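Local coordinates for protein N-alpha-acetyltransferase 35, NatC auxiliary subunit (Saccharomyces cerevisiae, PDB 6YGA) that serves as the auxiliary subunit of the NatC N-terminal acetyltransferase, which acetylates the N-terminal Met of the L-A virus Gag protein, at residues B[118-123]-B[150-155]; B[125-130]-B[189-194]; B[359-364]-B[390-395]; B[418-423]-B[437-442]. All coordinates share one frame; numbering follows the deposited sequence.

Interaction 1: residues B[118-123]-B[150-155]; sequences RYTESL and SCILGV
I152 lies across the first turns of helix 118-129 with its two branches split between neighbouring residues, in plain apolar packing of that helix on helix 142-167 within the Mak10 family region. Its CG2, anti to the backbone N, reaches the backbone and methyl of T120, 3.6 Å from T120 CA. The other branch bends (chi2 -63°) and brings I152 CD1 within 3.6 Å of Y119 CB; the ring beyond that carbon points off from the contact. T120 and I152 meet at nearly a right angle, methyl against methyl. L123 runs past I152 in the opposite direction, and L123 CD2 wedges between I152 CG2 and L153 CA, 3.7 Å from the latter. The T120 hydroxyl turns back to the carbonyls of V114 and C117. The short helix axes cross at -75°, 9.6 Å apart. Helix 85-104 adds I92 against Y119 and L96 against I152, W137 meets the Y119 ring edge-to-face, and helix 193-209 reaches L153 through V196.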
loop_
_atom_site.group_PDB
_atom_site.type_symbol
_atom_site.label_atom_id
_atom_site.label_comp_id
_atom_site.label_asym_id
_atom_site.label_seq_id
_atom_site.Cartn_x
_atom_site.Cartn_y
_atom_site.Cartn_z
ATOM N N ARG B 118 -3.716 3.382 29.397
ATOM C CA ARG B 118 -2.850 3.007 30.512
ATOM C C ARG B 118 -3.198 1.639 31.081
ATOM O O ARG B 118 -2.343 1.008 31.711
ATOM C CB ARG B 118 -2.918 4.066 31.613
ATOM C CG ARG B 118 -2.391 5.424 31.186
ATOM C CD ARG B 118 -0.925 5.342 30.807
ATOM N NE ARG B 118 -0.100 4.937 31.940
ATOM C CZ ARG B 118 0.392 5.778 32.844
ATOM N NH1 ARG B 118 0.144 7.078 32.748
ATOM N NH2 ARG B 118 1.135 5.323 33.842
ATOM N N TYR B 119 -4.430 1.167 30.874
ATOM C CA TYR B 119 -4.815 -0.137 31.400
ATOM C C TYR B 119 -4.204 -1.266 30.580
ATOM O O TYR B 119 -3.745 -2.266 31.142
ATOM C CB TYR B 119 -6.337 -0.260 31.440
ATOM C CG TYR B 119 -6.993 0.661 32.442
ATOM C CD1 TYR B 119 -7.101 0.302 33.780
ATOM C CD2 TYR B 119 -7.499 1.894 32.053
ATOM C CE1 TYR B 119 -7.697 1.142 34.701
ATOM C CE2 TYR B 119 -8.099 2.741 32.967
ATOM C CZ TYR B 119 -8.194 2.358 34.289
ATOM O OH TYR B 119 -8.787 3.194 35.207
ATOM N N THR B 120 -4.189 -1.122 29.251
ATOM C CA THR B 120 -3.567 -2.140 28.410
ATOM C C THR B 120 -2.065 -2.200 28.648
ATOM O O THR B 120 -1.472 -3.285 28.634
ATOM C CB THR B 120 -3.867 -1.869 26.933
ATOM O OG1 THR B 120 -3.242 -0.643 26.534
ATOM C CG2 THR B 120 -5.364 -1.759 26.697
ATOM N N GLU B 121 -1.434 -1.044 28.865
ATOM C CA GLU B 121 -0.022 -1.029 29.230
ATOM C C GLU B 121 0.201 -1.740 30.557
ATOM O O GLU B 121 1.174 -2.487 30.714
ATOM C CB GLU B 121 0.486 0.415 29.296
ATOM C CG GLU B 121 2.006 0.586 29.220
ATOM C CD GLU B 121 2.705 0.426 30.557
ATOM O OE1 GLU B 121 2.013 0.344 31.594
ATOM O OE2 GLU B 121 3.954 0.385 30.567
ATOM N N SER B 122 -0.694 -1.523 31.524
ATOM C CA SER B 122 -0.529 -2.127 32.842
ATOM C C SER B 122 -0.667 -3.644 32.772
ATOM O O SER B 122 0.137 -4.379 33.358
ATOM C CB SER B 122 -1.543 -1.529 33.819
ATOM O OG SER B 122 -1.331 -1.999 35.139
ATOM N N LEU B 123 -1.678 -4.132 32.048
ATOM C CA LEU B 123 -1.878 -5.575 31.929
ATOM C C LEU B 123 -0.728 -6.235 31.177
ATOM O O LEU B 123 -0.211 -7.275 31.605
ATOM C CB LEU B 123 -3.214 -5.868 31.241
ATOM C CG LEU B 123 -3.475 -7.316 30.811
ATOM C CD1 LEU B 123 -3.331 -8.283 31.978
ATOM C CD2 LEU B 123 -4.854 -7.451 30.179
ATOM N N SER B 150 -11.536 -7.552 32.389
ATOM C CA SER B 150 -11.892 -8.500 31.338
ATOM C C SER B 150 -11.888 -7.829 29.971
ATOM O O SER B 150 -11.473 -8.435 28.976
ATOM C CB SER B 150 -13.256 -9.124 31.632
ATOM O OG SER B 150 -14.282 -8.148 31.607
ATOM N N CYS B 151 -12.350 -6.576 29.899
ATOM C CA CYS B 151 -12.314 -5.838 28.638
ATOM C C CYS B 151 -10.890 -5.714 28.119
ATOM O O CYS B 151 -10.607 -6.038 26.959
ATOM C CB CYS B 151 -12.927 -4.449 28.815
ATOM S SG CYS B 151 -14.693 -4.411 29.143
ATOM N N ILE B 152 -9.978 -5.238 28.970
ATOM C CA ILE B 152 -8.589 -5.062 28.561
ATOM C C ILE B 152 -7.991 -6.390 28.123
ATOM O O ILE B 152 -7.238 -6.458 27.144
ATOM C CB ILE B 152 -7.777 -4.429 29.704
ATOM C CG1 ILE B 152 -8.434 -3.130 30.184
ATOM C CG2 ILE B 152 -6.344 -4.187 29.268
ATOM C CD1 ILE B 152 -8.503 -2.041 29.139
ATOM N N LEU B 153 -8.327 -7.470 28.833
ATOM C CA LEU B 153 -7.803 -8.783 28.473
ATOM C C LEU B 153 -8.317 -9.228 27.110
ATOM O O LEU B 153 -7.589 -9.869 26.342
ATOM C CB LEU B 153 -8.170 -9.804 29.547
ATOM C CG LEU B 153 -7.564 -11.197 29.385
ATOM C CD1 LEU B 153 -6.045 -11.119 29.386
ATOM C CD2 LEU B 153 -8.059 -12.122 30.487
ATOM N N GLY B 154 -9.571 -8.901 26.791
ATOM C CA GLY B 154 -10.112 -9.280 25.496
ATOM C C GLY B 154 -9.418 -8.572 24.349
ATOM O O GLY B 154 -9.059 -9.191 23.344
ATOM N N VAL B 155 -9.216 -7.260 24.489
ATOM C CA VAL B 155 -8.520 -6.501 23.454
ATOM C C VAL B 155 -7.063 -6.941 23.355
ATOM O O VAL B 155 -6.512 -7.057 22.254
ATOM C CB VAL B 155 -8.651 -4.992 23.725
ATOM C CG1 VAL B 155 -7.847 -4.190 22.715
ATOM C CG2 VAL B 155 -10.113 -4.576 23.685
#

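Interaction 2: residues B[125-130]-B[189-194]; sequences SSLVKG and NLPGQD
A helix docked against a connecting loop makes this surface contact: the C-terminal part of helix 118-129 meets the loop residues that lead into helix 193-209, within the Mak10 family region. One hydrogen bond and one leucine pair carry it. N189, with CG anti to its carbonyl carbon, reaches its amide to the helix backbone, and N189 ND2 donates to L127 O over 2.9 Å. The approach lies nearly along the C=O axis (162° at the oxygen), but the N-H is bent, at 139°, and the acceptor sits 23° out of the amide plane. The L127 carbonyl is thereby given a side-chain donor. The flat amide also lies against G130, with N189 ND2 3.5 Å from G130 CA.

Beside this bond the contact is apolar. The L127 side chain crosses that of L190 obliquely, L127 CD2 resting 3.6 Å from L190 CG, while L127 CD1 lies 3.8 Å from N189 O. P191 CD lies more loosely, 4.5 Å from L127 CD2. G192 then takes the N-cap position of the next helix. Helix 142-167 flanks the linker, with Y157 and K160 against L190 and L153 against P191, while helix 193-209 starts at Q193, whose side-chain NE2 bonds to D235 OD1.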
loop_
_atom_site.group_PDB
_atom_site.type_symbol
_atom_site.label_atom_id
_atom_site.label_comp_id
_atom_site.label_asym_id
_atom_site.label_seq_id
_atom_site.Cartn_x
_atom_site.Cartn_y
_atom_site.Cartn_z
ATOM N N SER B 125 2.286 -5.276 30.973
ATOM C CA SER B 125 3.522 -5.230 31.750
ATOM C C SER B 125 3.570 -6.343 32.791
ATOM O O SER B 125 4.620 -6.965 32.993
ATOM C CB SER B 125 3.676 -3.863 32.417
ATOM O OG SER B 125 3.925 -2.851 31.456
ATOM N N SER B 126 2.451 -6.600 33.473
ATOM C CA SER B 126 2.415 -7.713 34.415
ATOM C C SER B 126 2.440 -9.053 33.691
ATOM O O SER B 126 2.983 -10.031 34.218
ATOM C CB SER B 126 1.176 -7.618 35.305
ATOM O OG SER B 126 0.019 -8.068 34.621
ATOM N N LEU B 127 1.866 -9.115 32.487
ATOM C CA LEU B 127 1.844 -10.364 31.734
ATOM C C LEU B 127 3.234 -10.745 31.244
ATOM O O LEU B 127 3.524 -11.933 31.067
ATOM C CB LEU B 127 0.873 -10.247 30.559
ATOM C CG LEU B 127 -0.021 -11.447 30.243
ATOM C CD1 LEU B 127 -0.517 -12.098 31.519
ATOM C CD2 LEU B 127 -1.197 -10.996 29.393
ATOM N N VAL B 128 4.103 -9.757 31.023
ATOM C CA VAL B 128 5.471 -10.043 30.597
ATOM C C VAL B 128 6.207 -10.838 31.671
ATOM O O VAL B 128 6.963 -11.769 31.366
ATOM C CB VAL B 128 6.199 -8.731 30.247
ATOM C CG1 VAL B 128 7.708 -8.893 30.362
ATOM C CG2 VAL B 128 5.817 -8.279 28.841
ATOM N N LYS B 129 5.971 -10.508 32.942
ATOM C CA LYS B 129 6.659 -11.194 34.032
ATOM C C LYS B 129 6.142 -12.618 34.211
ATOM O O LYS B 129 6.921 -13.536 34.490
ATOM C CB LYS B 129 6.503 -10.394 35.325
ATOM C CG LYS B 129 6.577 -8.892 35.105
ATOM C CD LYS B 129 7.284 -8.184 36.242
ATOM C CE LYS B 129 8.035 -6.971 35.722
ATOM N NZ LYS B 129 8.972 -7.349 34.625
ATOM N N GLY B 130 4.837 -12.820 34.051
ATOM C CA GLY B 130 4.242 -14.137 34.189
ATOM C C GLY B 130 2.730 -14.116 34.093
ATOM O O GLY B 130 2.056 -13.480 34.904
ATOM N N ASN B 189 2.506 -16.443 28.514
ATOM C CA ASN B 189 1.865 -15.988 29.743
ATOM C C ASN B 189 0.430 -15.532 29.508
ATOM O O ASN B 189 -0.417 -15.686 30.396
ATOM C CB ASN B 189 2.680 -14.863 30.378
ATOM C CG ASN B 189 4.064 -15.313 30.814
ATOM O OD1 ASN B 189 4.278 -16.479 31.142
ATOM N ND2 ASN B 189 5.009 -14.380 30.829
ATOM N N LEU B 190 0.137 -14.973 28.342
ATOM C CA LEU B 190 -1.220 -14.524 28.056
ATOM C C LEU B 190 -2.148 -15.731 27.966
ATOM O O LEU B 190 -1.822 -16.706 27.278
ATOM C CB LEU B 190 -1.255 -13.717 26.760
ATOM C CG LEU B 190 -2.457 -12.789 26.564
ATOM C CD1 LEU B 190 -2.057 -11.534 25.804
ATOM C CD2 LEU B 190 -3.589 -13.503 25.851
ATOM N N PRO B 191 -3.297 -15.709 28.637
ATOM C CA PRO B 191 -4.134 -16.911 28.721
ATOM C C PRO B 191 -4.750 -17.276 27.378
ATOM O O PRO B 191 -4.767 -16.496 26.423
ATOM C CB PRO B 191 -5.209 -16.522 29.739
ATOM C CG PRO B 191 -5.283 -15.039 29.653
ATOM C CD PRO B 191 -3.876 -14.581 29.385
ATOM N N GLY B 192 -5.269 -18.503 27.325
ATOM C CA GLY B 192 -5.897 -19.016 26.128
ATOM C C GLY B 192 -7.285 -18.448 25.908
ATOM O O GLY B 192 -7.813 -17.676 26.707
ATOM N N GLN B 193 -7.886 -18.856 24.788
ATOM C CA GLN B 193 -9.177 -18.297 24.395
ATOM C C GLN B 193 -10.263 -18.627 25.410
ATOM O O GLN B 193 -11.117 -17.783 25.709
ATOM C CB GLN B 193 -9.570 -18.810 23.011
ATOM C CG GLN B 193 -10.788 -18.120 22.418
ATOM C CD GLN B 193 -11.385 -18.890 21.259
ATOM O OE1 GLN B 193 -11.579 -20.104 21.337
ATOM N NE2 GLN B 193 -11.681 -18.188 20.173
ATOM N N ASP B 194 -10.250 -19.846 25.953
ATOM C CA ASP B 194 -11.297 -20.249 26.887
ATOM C C ASP B 194 -11.304 -19.363 28.127
ATOM O O ASP B 194 -12.372 -18.972 28.612
ATOM C CB ASP B 194 -11.115 -21.716 27.276
ATOM C CG ASP B 194 -11.151 -22.646 26.079
ATOM O OD1 ASP B 194 -11.918 -22.373 25.131
ATOM O OD2 ASP B 194 -10.411 -23.652 26.085
#

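Interaction 3: residues B[359-364]-B[390-395]; sequences SYTQFY and ESSNML. With EDO (1,2-ethanediol), chain C.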
loop_
_atom_site.group_PDB
_atom_site.type_symbol
_atom_site.label_atom_id
_atom_site.label_comp_id
_atom_site.label_asym_id
_atom_site.label_seq_id
_atom_site.Cartn_x
_atom_site.Cartn_y
_atom_site.Cartn_z
ATOM N N SER B 359 -5.025 -30.826 -3.109
ATOM C CA SER B 359 -3.624 -30.471 -2.986
ATOM C C SER B 359 -3.311 -29.322 -3.944
ATOM O O SER B 359 -4.168 -28.864 -4.707
ATOM C CB SER B 359 -2.748 -31.694 -3.252
ATOM O OG SER B 359 -2.885 -32.143 -4.588
ATOM N N TYR B 360 -2.067 -28.840 -3.912
ATOM C CA TYR B 360 -1.720 -27.701 -4.757
ATOM C C TYR B 360 -1.758 -28.081 -6.232
ATOM O O TYR B 360 -2.271 -27.320 -7.063
ATOM C CB TYR B 360 -0.344 -27.147 -4.386
ATOM C CG TYR B 360 -0.257 -26.537 -3.000
ATOM C CD1 TYR B 360 -1.395 -26.356 -2.223
ATOM C CD2 TYR B 360 0.965 -26.138 -2.472
ATOM C CE1 TYR B 360 -1.318 -25.805 -0.958
ATOM C CE2 TYR B 360 1.051 -25.585 -1.208
ATOM C CZ TYR B 360 -0.095 -25.420 -0.455
ATOM O OH TYR B 360 -0.014 -24.872 0.802
ATOM N N THR B 361 -1.231 -29.260 -6.577
ATOM C CA THR B 361 -1.212 -29.670 -7.978
ATOM C C THR B 361 -2.607 -30.051 -8.464
ATOM O O THR B 361 -2.978 -29.740 -9.601
ATOM C CB THR B 361 -0.227 -30.823 -8.184
ATOM O OG1 THR B 361 -0.648 -31.966 -7.428
ATOM C CG2 THR B 361 1.170 -30.409 -7.740
ATOM N N GLN B 362 -3.399 -30.718 -7.618
ATOM C CA GLN B 362 -4.780 -31.016 -7.988
ATOM C C GLN B 362 -5.560 -29.738 -8.263
ATOM O O GLN B 362 -6.337 -29.667 -9.223
ATOM C CB GLN B 362 -5.462 -31.825 -6.885
ATOM C CG GLN B 362 -4.979 -33.255 -6.759
ATOM C CD GLN B 362 -5.642 -33.979 -5.608
ATOM O OE1 GLN B 362 -6.375 -33.378 -4.821
ATOM N NE2 GLN B 362 -5.391 -35.278 -5.503
ATOM N N PHE B 363 -5.359 -28.717 -7.428
ATOM C CA PHE B 363 -6.037 -27.439 -7.619
ATOM C C PHE B 363 -5.615 -26.782 -8.928
ATOM O O PHE B 363 -6.448 -26.209 -9.641
ATOM C CB PHE B 363 -5.736 -26.532 -6.426
ATOM C CG PHE B 363 -6.486 -25.237 -6.431
ATOM C CD1 PHE B 363 -7.862 -25.216 -6.275
ATOM C CD2 PHE B 363 -5.811 -24.035 -6.556
ATOM C CE1 PHE B 363 -8.553 -24.020 -6.265
ATOM C CE2 PHE B 363 -6.494 -22.837 -6.542
ATOM C CZ PHE B 363 -7.867 -22.829 -6.396
ATOM N N TYR B 364 -4.326 -26.860 -9.262
ATOM C CA TYR B 364 -3.843 -26.284 -10.514
ATOM C C TYR B 364 -4.401 -27.034 -11.716
ATOM O O TYR B 364 -4.848 -26.418 -12.691
ATOM C CB TYR B 364 -2.315 -26.290 -10.538
ATOM C CG TYR B 364 -1.720 -26.090 -11.915
ATOM C CD1 TYR B 364 -1.588 -24.820 -12.458
ATOM C CD2 TYR B 364 -1.281 -27.175 -12.668
ATOM C CE1 TYR B 364 -1.046 -24.635 -13.713
ATOM C CE2 TYR B 364 -0.737 -26.998 -13.926
ATOM C CZ TYR B 364 -0.620 -25.726 -14.444
ATOM O OH TYR B 364 -0.076 -25.541 -15.695
ATOM N N GLU B 390 5.942 -25.883 -10.068
ATOM C CA GLU B 390 6.183 -24.451 -10.207
ATOM C C GLU B 390 4.923 -23.720 -10.649
ATOM O O GLU B 390 4.621 -22.633 -10.141
ATOM C CB GLU B 390 7.321 -24.211 -11.201
ATOM C CG GLU B 390 7.596 -22.748 -11.532
ATOM C CD GLU B 390 8.552 -22.086 -10.556
ATOM O OE1 GLU B 390 8.541 -22.451 -9.361
ATOM O OE2 GLU B 390 9.318 -21.199 -10.987
ATOM N N SER B 391 4.174 -24.297 -11.590
ATOM C CA SER B 391 2.948 -23.650 -12.044
ATOM C C SER B 391 1.926 -23.558 -10.920
ATOM O O SER B 391 1.227 -22.547 -10.791
ATOM C CB SER B 391 2.372 -24.401 -13.243
ATOM O OG SER B 391 3.302 -24.451 -14.311
ATOM N N SER B 392 1.834 -24.599 -10.085
ATOM C CA SER B 392 0.880 -24.584 -8.978
ATOM C C SER B 392 1.230 -23.507 -7.963
ATOM O O SER B 392 0.343 -22.814 -7.453
ATOM C CB SER B 392 0.833 -25.952 -8.303
ATOM O OG SER B 392 0.535 -26.967 -9.244
ATOM N N ASN B 393 2.518 -23.362 -7.646
ATOM C CA ASN B 393 2.943 -22.287 -6.758
ATOM C C ASN B 393 2.665 -20.922 -7.377
ATOM O O ASN B 393 2.258 -19.988 -6.676
ATOM C CB ASN B 393 4.427 -22.441 -6.421
ATOM C CG ASN B 393 4.709 -23.678 -5.587
ATOM O OD1 ASN B 393 3.861 -24.124 -4.815
ATOM N ND2 ASN B 393 5.907 -24.236 -5.736
HETATM N N MSE B 394 2.865 -20.792 -8.685
HETATM C CA MSE B 394 2.607 -19.539 -9.386
HETATM C C MSE B 394 1.135 -19.159 -9.276
HETATM O O MSE B 394 0.789 -17.990 -9.096
HETATM C CB MSE B 394 3.013 -19.658 -10.856
HETATM C CG MSE B 394 3.301 -18.331 -11.535
HETATM SE SE MSE B 394 4.855 -17.453 -10.758
HETATM C CE MSE B 394 4.061 -15.706 -10.432
ATOM N N LEU B 395 0.268 -20.168 -9.388
ATOM C CA LEU B 395 -1.166 -19.919 -9.323
ATOM C C LEU B 395 -1.589 -19.507 -7.920
ATOM O O LEU B 395 -2.435 -18.621 -7.756
ATOM C CB LEU B 395 -1.932 -21.160 -9.782
ATOM C CG LEU B 395 -3.458 -21.094 -9.743
ATOM C CD1 LEU B 395 -3.980 -19.986 -10.652
ATOM C CD2 LEU B 395 -4.050 -22.440 -10.134
HETATM C C1 EDO C . -7.910 -31.892 -12.036
HETATM O O1 EDO C . -7.980 -32.249 -10.650
HETATM C C2 EDO C . -8.231 -33.089 -12.923
HETATM O O2 EDO C . -7.799 -32.800 -14.257
HETATM O O HOH W 1 -2.338 -24.552 -7.275
#
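Y364 lays one face of its ring over S391, with Y364 CE1 3.5 Å from S391 CB, in a steep helix crossing within the region assigned to TPR-like repeats. Its CG stands anti to the backbone N (chi1 163°), which carries the ring across helix 386-402, while L395 CD2 meets the ring at its edge, 4.1 Å from Y364 CD1. S392 lies close to the other helix: its OG is 3.2 Å from Y364 CB and 3.5 Å from T361 CA. Neither serine uses its hydroxyl to bond across the contact; S391 OG turns to L387 O and S392 OG to I388 O, both within helix 386-402. The small serines are consistent with the close 8.7 Å approach of the short axes, at a crossing of 78°. A water bridges the two backbones, donating to Y360 O at 2.8 Å and to S392 O at 3.2 Å, and lies in plane at the edge of the F363 ring. S359 and Q362 close a capping box, through weak bonds, at the start of helix 360-372. Helix 406-429 packs L423 and F427 on S391, and helix 433-456 brings W438 edge-to-face to Y364 and M442 onto L395.

Interaction 4: residues B[418-423]-B[437-442]; sequences ILWDSL and SWTYFM. With EDO (1,2-ethanediol), chain D.
Helices 406-429 and 433-456 run antiparallel here, their short axes 9.3 Å apart and 161° between directions. They form a helical hairpin within the region assigned to TPR-like repeats. W420 and T439 are the nearest residues by CA. T439 CG2, anti to its backbone N, touches W420 O at 3.5 Å and the W420 ring at CE3, while its hydroxyl bonds back to Y435 O.

The W420 indole carries most of the contact, with CG anti to its carbonyl carbon and its NE1 held by Q416 within its own helix. M442 CB stands over one face of its six-membered ring as a CH-pi contact, 4.2 Å from the centroid and almost on the ring normal. The same bent selenomethionine places CG over a face of W438, so one side chain serves both indoles. These two meet obliquely at their rims, W420 CZ3 to W438 CZ3 at 3.8 Å, with planes 73° apart. W438 turns its pyrrole edge to a bound 1,2-ethanediol, probably from the crystallisation liquor, and NE1 donates to ethanediol O2 at 2.7 Å with an N-H···O angle of 141°.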
loop_
_atom_site.group_PDB
_atom_site.type_symbol
_atom_site.label_atom_id
_atom_site.label_comp_id
_atom_site.label_asym_id
_atom_site.label_seq_id
_atom_site.Cartn_x
_atom_site.Cartn_y
_atom_site.Cartn_z
ATOM N N ILE B 418 6.845 -11.634 -15.906
ATOM C CA ILE B 418 8.058 -12.259 -16.416
ATOM C C ILE B 418 8.148 -13.719 -15.975
ATOM O O ILE B 418 8.780 -14.533 -16.656
ATOM C CB ILE B 418 9.300 -11.452 -15.996
ATOM C CG1 ILE B 418 10.459 -11.740 -16.951
ATOM C CG2 ILE B 418 9.699 -11.766 -14.564
ATOM C CD1 ILE B 418 10.121 -11.461 -18.404
ATOM N N LEU B 419 7.511 -14.082 -14.858
ATOM C CA LEU B 419 7.535 -15.474 -14.416
ATOM C C LEU B 419 6.550 -16.327 -15.207
ATOM O O LEU B 419 6.846 -17.485 -15.527
ATOM C CB LEU B 419 7.243 -15.560 -12.917
ATOM C CG LEU B 419 8.451 -15.645 -11.978
ATOM C CD1 LEU B 419 9.340 -14.422 -12.108
ATOM C CD2 LEU B 419 7.997 -15.819 -10.540
ATOM N N TRP B 420 5.375 -15.775 -15.530
ATOM C CA TRP B 420 4.466 -16.462 -16.441
ATOM C C TRP B 420 5.110 -16.666 -17.806
ATOM O O TRP B 420 4.973 -17.735 -18.411
ATOM C CB TRP B 420 3.163 -15.678 -16.594
ATOM C CG TRP B 420 2.236 -15.746 -15.423
ATOM C CD1 TRP B 420 1.774 -14.696 -14.683
ATOM C CD2 TRP B 420 1.640 -16.923 -14.863
ATOM N NE1 TRP B 420 0.934 -15.146 -13.694
ATOM C CE2 TRP B 420 0.835 -16.510 -13.784
ATOM C CE3 TRP B 420 1.712 -18.285 -15.168
ATOM C CZ2 TRP B 420 0.110 -17.409 -13.008
ATOM C CZ3 TRP B 420 0.991 -19.177 -14.396
ATOM C CH2 TRP B 420 0.200 -18.734 -13.329
ATOM N N ASP B 421 5.815 -15.646 -18.307
ATOM C CA ASP B 421 6.460 -15.748 -19.614
ATOM C C ASP B 421 7.521 -16.841 -19.615
ATOM O O ASP B 421 7.549 -17.694 -20.509
ATOM C CB ASP B 421 7.073 -14.402 -20.005
ATOM C CG ASP B 421 7.529 -14.361 -21.458
ATOM O OD1 ASP B 421 6.663 -14.394 -22.358
ATOM O OD2 ASP B 421 8.752 -14.287 -21.699
ATOM N N SER B 422 8.401 -16.829 -18.612
ATOM C CA SER B 422 9.432 -17.858 -18.509
ATOM C C SER B 422 8.814 -19.244 -18.375
ATOM O O SER B 422 9.309 -20.214 -18.959
ATOM C CB SER B 422 10.343 -17.558 -17.319
ATOM O OG SER B 422 11.372 -18.521 -17.201
ATOM N N LEU B 423 7.723 -19.351 -17.617
ATOM C CA LEU B 423 7.051 -20.635 -17.462
ATOM C C LEU B 423 6.463 -21.105 -18.788
ATOM O O LEU B 423 6.586 -22.280 -19.154
ATOM C CB LEU B 423 5.966 -20.518 -16.395
ATOM C CG LEU B 423 5.483 -21.803 -15.737
ATOM C CD1 LEU B 423 6.654 -22.563 -15.131
ATOM C CD2 LEU B 423 4.467 -21.446 -14.674
ATOM N N SER B 437 -0.813 -23.423 -23.295
ATOM C CA SER B 437 -1.997 -22.640 -23.640
ATOM C C SER B 437 -2.588 -21.957 -22.409
ATOM O O SER B 437 -2.893 -20.760 -22.438
ATOM C CB SER B 437 -3.034 -23.536 -24.321
ATOM O OG SER B 437 -4.325 -22.955 -24.302
ATOM N N TRP B 438 -2.750 -22.703 -21.312
ATOM C CA TRP B 438 -3.328 -22.119 -20.105
ATOM C C TRP B 438 -2.412 -21.058 -19.507
ATOM O O TRP B 438 -2.885 -20.022 -19.022
ATOM C CB TRP B 438 -3.621 -23.208 -19.073
ATOM C CG TRP B 438 -4.220 -22.676 -17.805
ATOM C CD1 TRP B 438 -5.547 -22.512 -17.531
ATOM C CD2 TRP B 438 -3.513 -22.233 -16.639
ATOM N NE1 TRP B 438 -5.710 -21.998 -16.267
ATOM C CE2 TRP B 438 -4.477 -21.817 -15.698
ATOM C CE3 TRP B 438 -2.159 -22.146 -16.298
ATOM C CZ2 TRP B 438 -4.131 -21.324 -14.441
ATOM C CZ3 TRP B 438 -1.818 -21.655 -15.051
ATOM C CH2 TRP B 438 -2.799 -21.252 -14.137
ATOM N N THR B 439 -1.098 -21.302 -19.518
ATOM C CA THR B 439 -0.154 -20.293 -19.050
ATOM C C THR B 439 -0.258 -19.021 -19.881
ATOM O O THR B 439 -0.203 -17.911 -19.340
ATOM C CB THR B 439 1.274 -20.844 -19.097
ATOM O OG1 THR B 439 1.325 -22.103 -18.414
ATOM C CG2 THR B 439 2.242 -19.874 -18.429
ATOM N N TYR B 440 -0.417 -19.163 -21.199
ATOM C CA TYR B 440 -0.542 -17.988 -22.054
ATOM C C TYR B 440 -1.793 -17.192 -21.709
ATOM O O TYR B 440 -1.757 -15.957 -21.659
ATOM C CB TYR B 440 -0.553 -18.408 -23.523
ATOM C CG TYR B 440 -0.626 -17.251 -24.491
ATOM C CD1 TYR B 440 0.401 -16.317 -24.570
ATOM C CD2 TYR B 440 -1.716 -17.101 -25.337
ATOM C CE1 TYR B 440 0.340 -15.263 -25.459
ATOM C CE2 TYR B 440 -1.787 -16.052 -26.228
ATOM C CZ TYR B 440 -0.758 -15.136 -26.286
ATOM O OH TYR B 440 -0.832 -14.089 -27.176
ATOM N N PHE B 441 -2.905 -17.885 -21.449
ATOM C CA PHE B 441 -4.134 -17.195 -21.071
ATOM C C PHE B 441 -3.945 -16.383 -19.795
ATOM O O PHE B 441 -4.397 -15.235 -19.711
ATOM C CB PHE B 441 -5.274 -18.195 -20.889
ATOM C CG PHE B 441 -6.447 -17.630 -20.148
ATOM C CD1 PHE B 441 -7.348 -16.790 -20.786
ATOM C CD2 PHE B 441 -6.642 -17.925 -18.808
ATOM C CE1 PHE B 441 -8.423 -16.261 -20.102
ATOM C CE2 PHE B 441 -7.715 -17.397 -18.120
ATOM C CZ PHE B 441 -8.608 -16.565 -18.766
HETATM N N MSE B 442 -3.294 -16.963 -18.792
HETATM C CA MSE B 442 -3.071 -16.274 -17.528
HETATM C C MSE B 442 -2.109 -15.101 -17.680
HETATM O O MSE B 442 -2.328 -14.035 -17.105
HETATM C CB MSE B 442 -2.545 -17.249 -16.479
HETATM C CG MSE B 442 -3.543 -18.325 -16.108
HETATM SE SE MSE B 442 -5.073 -17.596 -15.145
HETATM C CE MSE B 442 -4.134 -17.061 -13.524
HETATM C C1 EDO D . -9.688 -21.353 -14.730
HETATM O O1 EDO D . -9.610 -21.968 -16.020
HETATM C C2 EDO D . -8.811 -20.106 -14.698
HETATM O O2 EDO D . -7.446 -20.464 -14.950
#

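How the interactions relate
The four contacts form two pairs, one in each family region of the subunit. Interactions 1 and 2 share helix 118-129, their centres 11 Å apart, and join where L153 CD1 packs on P191 CG at 4.0 Å; in sequence, their segments interleave. Interactions 3 and 4, 13 Å between centres, are continuous: Y364 CE1 lies 3.4 Å from W438 CZ3, and M394 CG 3.6 Å from W420 CH2. The ethanediol on W438 NE1 in interaction 4 also bonds to H367 O, in helix 360-372 of interaction 3. Interactions 1 and 4 are about 51 Å apart between centres. The MAK3 and MAK31 chains touch none of these segments, so all four are contacts within this chain.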